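Local coordinates for ornithine carbamoyltransferase, mitochondrial (Coccidioides immitis, PDB 3SDS), which catalyses the transfer of the carbamoyl group from carbamoyl phosphate to L-ornithine, giving L-citrulline and phosphate in arginine biosynthesis, at residues Thr78-Ser83 with Glu332-Ala337; Ser83-Val88 with Gly93-Leu98. All blocks are in the same frame, centred on the assembly; numbering follows the deposited sequence.

Both contacts use helix 78-90 of the carbamoyl phosphate-binding domain, and they follow each other along it. Contact 1 takes its first turns, Thr78-Ser83, against the C-terminal helix 327-347; contact 2 takes the next residues, Ser83-Val88, against strand 94-98. Ser83 belongs to both, and the centres lie about 10 Å apart. In sequence contact 2, whose segments are only a few residues apart, is nested inside the long loop that contact 1 closes across 248 residues. Leu335 of contact 1 also packs on Gly86 and Ala87. One helix thus joins the parallel sheet of its own domain to the returning C-terminal helix, and both contacts border the second subunit of the trimer.

Contact 1. Residues Thr78-Ser83 with Glu332-Ala337; sequences TRTRVS and ENRLWA
At the carbamoyl phosphate site, the first turns of helix 78-90 meet the C-terminal helix 327-347, and Thr80 and Arg334, both assigned to that site by similarity, touch directly. NH2 of Arg334 donates a hydrogen bond to Thr80 OG1 (2.9 Å). The bond is bent, 131° at the hydrogen, and OG1 lies 29° out of the guanidinium plane. Successive bends at chi2 and chi3 fold the arginine chain, and its CB packs on Ser83 CB at 3.9 Å while the guanidinium reaches back to Thr80. A water bridges Arg334 to Ser83: it accepts from Arg334 NH2 at 3.0 Å and lies 3.0 Å from Ser83 OG, so NH2 has two partners. Beneath this polar layer Leu335 CD1 rests 3.8 Å from the backbone O of Ser83, where the axes of segments 78-83 and 332-337 approach to 9.3 Å and cross at -48°. His155 and Gln158, also assigned to the site by similarity, lie beside the Arg334 side chain, and Gln158 OE1 takes a weak hydrogen bond from NH1. From the second subunit, Glu109 forms a salt bridge with Arg79. The Ser-Thr-Arg-Thr sequence at the start of this helix is the phosphate-binding signature of the aspartate/ornithine carbamoyltransferase superfamily, whose active sites lie at subunit interfaces.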
loop_
_atom_site.group_PDB
_atom_site.type_symbol
_atom_site.label_atom_id
_atom_site.label_comp_id
_atom_site.label_asym_id
_atom_site.label_seq_id
_atom_site.Cartn_x
_atom_site.Cartn_y
_atom_site.Cartn_z
ATOM N N THR A 78 6.391 -8.916 7.825
ATOM C CA THR A 78 6.399 -8.986 6.378
ATOM C C THR A 78 5.890 -10.306 5.793
ATOM O O THR A 78 5.061 -10.296 4.868
ATOM C CB THR A 78 7.789 -8.660 5.857
ATOM O OG1 THR A 78 8.033 -7.263 6.076
ATOM C CG2 THR A 78 7.885 -8.935 4.365
ATOM N N ARG A 79 6.373 -11.424 6.329
ATOM C CA ARG A 79 5.933 -12.726 5.873
ATOM C C ARG A 79 4.402 -12.847 5.902
ATOM O O ARG A 79 3.792 -13.236 4.890
ATOM C CB ARG A 79 6.601 -13.851 6.674
ATOM C CG ARG A 79 6.383 -15.259 6.080
ATOM C CD ARG A 79 7.715 -15.999 5.882
ATOM N NE ARG A 79 8.599 -15.244 4.980
ATOM C CZ ARG A 79 9.906 -15.472 4.819
ATOM N NH1 ARG A 79 10.616 -14.718 3.987
ATOM N NH2 ARG A 79 10.512 -16.444 5.489
ATOM N N THR A 80 3.781 -12.510 7.041
ATOM C CA THR A 80 2.310 -12.553 7.146
ATOM C C THR A 80 1.623 -11.632 6.125
ATOM O O THR A 80 0.583 -12.014 5.525
ATOM C CB THR A 80 1.784 -12.291 8.594
ATOM O OG1 THR A 80 1.767 -13.530 9.314
ATOM C CG2 THR A 80 0.340 -11.697 8.595
ATOM N N ARG A 81 2.190 -10.478 5.888
ATOM C CA ARG A 81 1.653 -9.547 4.943
ATOM C C ARG A 81 1.619 -10.128 3.567
ATOM O O ARG A 81 0.666 -10.023 2.878
ATOM C CB ARG A 81 2.564 -8.358 4.907
ATOM C CG ARG A 81 1.887 -7.076 5.070
ATOM C CD ARG A 81 2.806 -5.976 4.769
ATOM N NE ARG A 81 2.423 -5.336 3.541
ATOM C CZ ARG A 81 3.096 -4.359 2.997
ATOM N NH1 ARG A 81 4.181 -3.928 3.562
ATOM N NH2 ARG A 81 2.678 -3.826 1.898
ATOM N N VAL A 82 2.710 -10.718 3.152
ATOM C CA VAL A 82 2.834 -11.250 1.796
ATOM C C VAL A 82 1.701 -12.209 1.427
ATOM O O VAL A 82 1.125 -12.081 0.359
ATOM C CB VAL A 82 4.207 -11.906 1.532
ATOM C CG1 VAL A 82 4.287 -12.421 0.093
ATOM C CG2 VAL A 82 5.339 -10.929 1.821
ATOM N N SER A 83 1.380 -13.153 2.308
ATOM C CA SER A 83 0.332 -14.153 2.061
ATOM C C SER A 83 -1.122 -13.630 2.174
ATOM O O SER A 83 -2.002 -14.054 1.404
ATOM C CB SER A 83 0.526 -15.343 2.995
ATOM O OG SER A 83 0.493 -14.936 4.361
ATOM N N GLU A 332 4.841 -21.549 1.710
ATOM C CA GLU A 332 3.857 -21.315 0.643
ATOM C C GLU A 332 2.417 -21.692 1.028
ATOM O O GLU A 332 1.455 -21.037 0.570
ATOM C CB GLU A 332 4.258 -22.054 -0.647
ATOM C CG GLU A 332 3.198 -21.994 -1.765
ATOM C CD GLU A 332 3.438 -22.941 -2.927
ATOM O OE1 GLU A 332 4.589 -23.385 -3.151
ATOM O OE2 GLU A 332 2.455 -23.237 -3.633
ATOM N N ASN A 333 2.252 -22.733 1.846
ATOM C CA ASN A 333 0.910 -23.121 2.278
ATOM C C ASN A 333 0.182 -22.042 3.112
ATOM O O ASN A 333 -1.007 -22.193 3.420
ATOM C CB ASN A 333 0.932 -24.471 3.004
ATOM C CG ASN A 333 1.233 -25.667 2.059
ATOM O OD1 ASN A 333 0.986 -25.615 0.845
ATOM N ND2 ASN A 333 1.761 -26.750 2.632
ATOM N N ARG A 334 0.884 -20.955 3.473
ATOM C CA ARG A 334 0.235 -19.829 4.134
ATOM C C ARG A 334 -0.750 -19.146 3.176
ATOM O O ARG A 334 -1.857 -18.721 3.580
ATOM C CB ARG A 334 1.257 -18.825 4.671
ATOM C CG ARG A 334 1.924 -19.210 6.024
ATOM C CD ARG A 334 0.908 -19.352 7.186
ATOM N NE ARG A 334 0.389 -18.069 7.676
ATOM C CZ ARG A 334 1.056 -17.270 8.520
ATOM N NH1 ARG A 334 2.268 -17.615 8.955
ATOM N NH2 ARG A 334 0.528 -16.110 8.922
ATOM N N LEU A 335 -0.354 -19.060 1.903
ATOM C CA LEU A 335 -1.178 -18.431 0.889
ATOM C C LEU A 335 -2.492 -19.186 0.774
ATOM O O LEU A 335 -3.568 -18.572 0.825
ATOM C CB LEU A 335 -0.451 -18.354 -0.454
ATOM C CG LEU A 335 -1.240 -17.872 -1.696
ATOM C CD1 LEU A 335 -1.938 -16.519 -1.502
ATOM C CD2 LEU A 335 -0.388 -17.843 -2.957
ATOM N N TRP A 336 -2.395 -20.511 0.644
ATOM C CA TRP A 336 -3.565 -21.380 0.445
ATOM C C TRP A 336 -4.467 -21.413 1.697
ATOM O O TRP A 336 -5.708 -21.408 1.572
ATOM C CB TRP A 336 -3.160 -22.778 -0.083
ATOM C CG TRP A 336 -2.074 -22.659 -1.165
ATOM C CD1 TRP A 336 -0.768 -23.092 -1.080
ATOM C CD2 TRP A 336 -2.185 -22.000 -2.443
ATOM N NE1 TRP A 336 -0.083 -22.761 -2.223
ATOM C CE2 TRP A 336 -0.921 -22.081 -3.067
ATOM C CE3 TRP A 336 -3.238 -21.353 -3.122
ATOM C CZ2 TRP A 336 -0.674 -21.541 -4.345
ATOM C CZ3 TRP A 336 -2.995 -20.808 -4.401
ATOM C CH2 TRP A 336 -1.721 -20.912 -4.997
ATOM N N ALA A 337 -3.859 -21.367 2.885
ATOM C CA ALA A 337 -4.616 -21.318 4.130
ATOM C C ALA A 337 -5.388 -19.994 4.335
ATOM O O ALA A 337 -6.524 -20.004 4.817
ATOM C CB ALA A 337 -3.705 -21.595 5.294
HETATM O O HOH W 1 -1.348 -15.283 6.740
#

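Contact 2. Residues Ser83-Val88 with Gly93-Leu98; sequences STEGAV and GHPMFL
Glu85 and Pro95 make the closest side-chain approach between the helix and the strand, with Glu85 CG 3.5 Å from Pro95 CG. The two side chains cross at about a right angle, and the glutamate's aliphatic part lies against the CB-CG edge of the pyrrolidine ring. One turn further along the helix, Val88 takes over the other end of the ring: its CG1, anti to the backbone N (chi1 178°), touches Pro95 CD at 3.8 Å and the carbonyl carbon of Gly93 at 3.7 Å. Pro95 is therefore met by Glu85 at one end and by Val88 at the other. Gly93 brings its backbone close beneath the valine, and its N donates to Val88 O (3.3 Å). This bond ties the loop before the strand back to the helix.

The carboxylate of Glu85 is held from two directions. OE1 forms a salt bridge with Arg81, one turn earlier on the helix, and OE2 accepts a hydrogen bond from His94 NE2 of the second subunit. His94 of this chain points away from the helix and makes the equivalent bond to Glu85 of the third subunit, so the pair recurs around the trimer. Arg81 in turn makes a cation-pi contact with Phe97, bringing the far part of the strand into the same network.

Helix 78-90 is the crossover of a beta-alpha-beta unit, and its segment 83-88 runs at 155° to strand 94-98, nearly antiparallel. That strand is one of the two edge strands of the chain's four-stranded parallel sheet and bonds to strand 68-73, whose Met71 also touches Glu85, while Ala87 turns to helix 327-347.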
loop_
_atom_site.group_PDB
_atom_site.type_symbol
_atom_site.label_atom_id
_atom_site.label_comp_id
_atom_site.label_asym_id
_atom_site.label_seq_id
_atom_site.Cartn_x
_atom_site.Cartn_y
_atom_site.Cartn_z
ATOM N N SER A 83 1.380 -13.153 2.308
ATOM C CA SER A 83 0.332 -14.153 2.061
ATOM C C SER A 83 -1.122 -13.630 2.174
ATOM O O SER A 83 -2.002 -14.054 1.404
ATOM C CB SER A 83 0.526 -15.343 2.995
ATOM O OG SER A 83 0.493 -14.936 4.361
ATOM N N THR A 84 -1.385 -12.745 3.144
ATOM C CA THR A 84 -2.718 -12.133 3.282
ATOM C C THR A 84 -2.978 -11.291 2.033
ATOM O O THR A 84 -4.030 -11.396 1.374
ATOM C CB THR A 84 -2.829 -11.252 4.583
ATOM O OG1 THR A 84 -2.285 -11.959 5.718
ATOM C CG2 THR A 84 -4.269 -10.862 4.888
ATOM N N GLU A 85 -1.994 -10.475 1.684
ATOM C CA GLU A 85 -2.130 -9.615 0.536
ATOM C C GLU A 85 -2.511 -10.477 -0.695
ATOM O O GLU A 85 -3.565 -10.255 -1.314
ATOM C CB GLU A 85 -0.879 -8.745 0.353
ATOM C CG GLU A 85 -1.210 -7.363 -0.203
ATOM C CD GLU A 85 -0.310 -6.186 0.261
ATOM O OE1 GLU A 85 0.176 -6.137 1.412
ATOM O OE2 GLU A 85 -0.135 -5.259 -0.556
ATOM N N GLY A 86 -1.703 -11.503 -0.989
ATOM C CA GLY A 86 -1.938 -12.391 -2.141
ATOM C C GLY A 86 -3.283 -13.101 -2.133
ATOM O O GLY A 86 -3.917 -13.262 -3.181
ATOM N N ALA A 87 -3.720 -13.518 -0.947
ATOM C CA ALA A 87 -4.985 -14.229 -0.778
ATOM C C ALA A 87 -6.200 -13.364 -1.062
ATOM O O ALA A 87 -7.119 -13.777 -1.780
ATOM C CB ALA A 87 -5.076 -14.800 0.609
ATOM N N VAL A 88 -6.206 -12.162 -0.498
ATOM C CA VAL A 88 -7.272 -11.209 -0.773
ATOM C C VAL A 88 -7.388 -10.946 -2.281
ATOM O O VAL A 88 -8.490 -10.987 -2.835
ATOM C CB VAL A 88 -7.036 -9.899 0.004
ATOM C CG1 VAL A 88 -8.117 -8.860 -0.300
ATOM C CG2 VAL A 88 -6.959 -10.182 1.510
ATOM N N GLY A 93 -10.456 -8.739 -4.152
ATOM C CA GLY A 93 -10.637 -7.661 -3.171
ATOM C C GLY A 93 -9.416 -6.759 -3.033
ATOM O O GLY A 93 -8.391 -6.994 -3.703
ATOM N N HIS A 94 -9.523 -5.734 -2.171
ATOM C CA HIS A 94 -8.391 -4.851 -1.836
ATOM C C HIS A 94 -7.867 -4.934 -0.376
ATOM O O HIS A 94 -8.612 -4.699 0.580
ATOM C CB HIS A 94 -8.702 -3.399 -2.204
ATOM C CG HIS A 94 -7.611 -2.435 -1.835
ATOM N ND1 HIS A 94 -6.458 -2.288 -2.583
ATOM C CD2 HIS A 94 -7.496 -1.572 -0.794
ATOM C CE1 HIS A 94 -5.683 -1.374 -2.019
ATOM N NE2 HIS A 94 -6.289 -0.924 -0.932
ATOM N N PRO A 95 -6.583 -5.281 -0.210
ATOM C CA PRO A 95 -5.886 -5.321 1.087
ATOM C C PRO A 95 -5.269 -3.979 1.537
ATOM O O PRO A 95 -4.501 -3.370 0.790
ATOM C CB PRO A 95 -4.786 -6.354 0.844
ATOM C CG PRO A 95 -4.515 -6.277 -0.608
ATOM C CD PRO A 95 -5.806 -5.956 -1.268
ATOM N N MET A 96 -5.588 -3.531 2.749
ATOM C CA MET A 96 -5.148 -2.204 3.216
ATOM C C MET A 96 -4.178 -2.339 4.391
ATOM O O MET A 96 -4.527 -2.887 5.448
ATOM C CB MET A 96 -6.359 -1.334 3.564
ATOM C CG MET A 96 -6.056 -0.050 4.288
ATOM S SD MET A 96 -7.527 0.984 4.544
ATOM C CE MET A 96 -8.447 0.099 5.811
ATOM N N PHE A 97 -2.953 -1.861 4.193
ATOM C CA PHE A 97 -1.893 -2.044 5.188
ATOM C C PHE A 97 -1.834 -0.885 6.164
ATOM O O PHE A 97 -1.654 0.246 5.776
ATOM C CB PHE A 97 -0.536 -2.240 4.512
ATOM C CG PHE A 97 0.614 -2.287 5.473
ATOM C CD1 PHE A 97 0.693 -3.286 6.449
ATOM C CD2 PHE A 97 1.635 -1.352 5.402
ATOM C CE1 PHE A 97 1.781 -3.340 7.359
ATOM C CE2 PHE A 97 2.732 -1.403 6.300
ATOM C CZ PHE A 97 2.801 -2.400 7.279
ATOM N N LEU A 98 -2.032 -1.165 7.434
ATOM C CA LEU A 98 -1.926 -0.125 8.446
ATOM C C LEU A 98 -0.948 -0.625 9.501
ATOM O O LEU A 98 -1.302 -1.481 10.318
ATOM C CB LEU A 98 -3.297 0.185 9.066
ATOM C CG LEU A 98 -4.540 0.437 8.198
ATOM C CD1 LEU A 98 -5.791 0.390 9.063
ATOM C CD2 LEU A 98 -4.480 1.739 7.416
#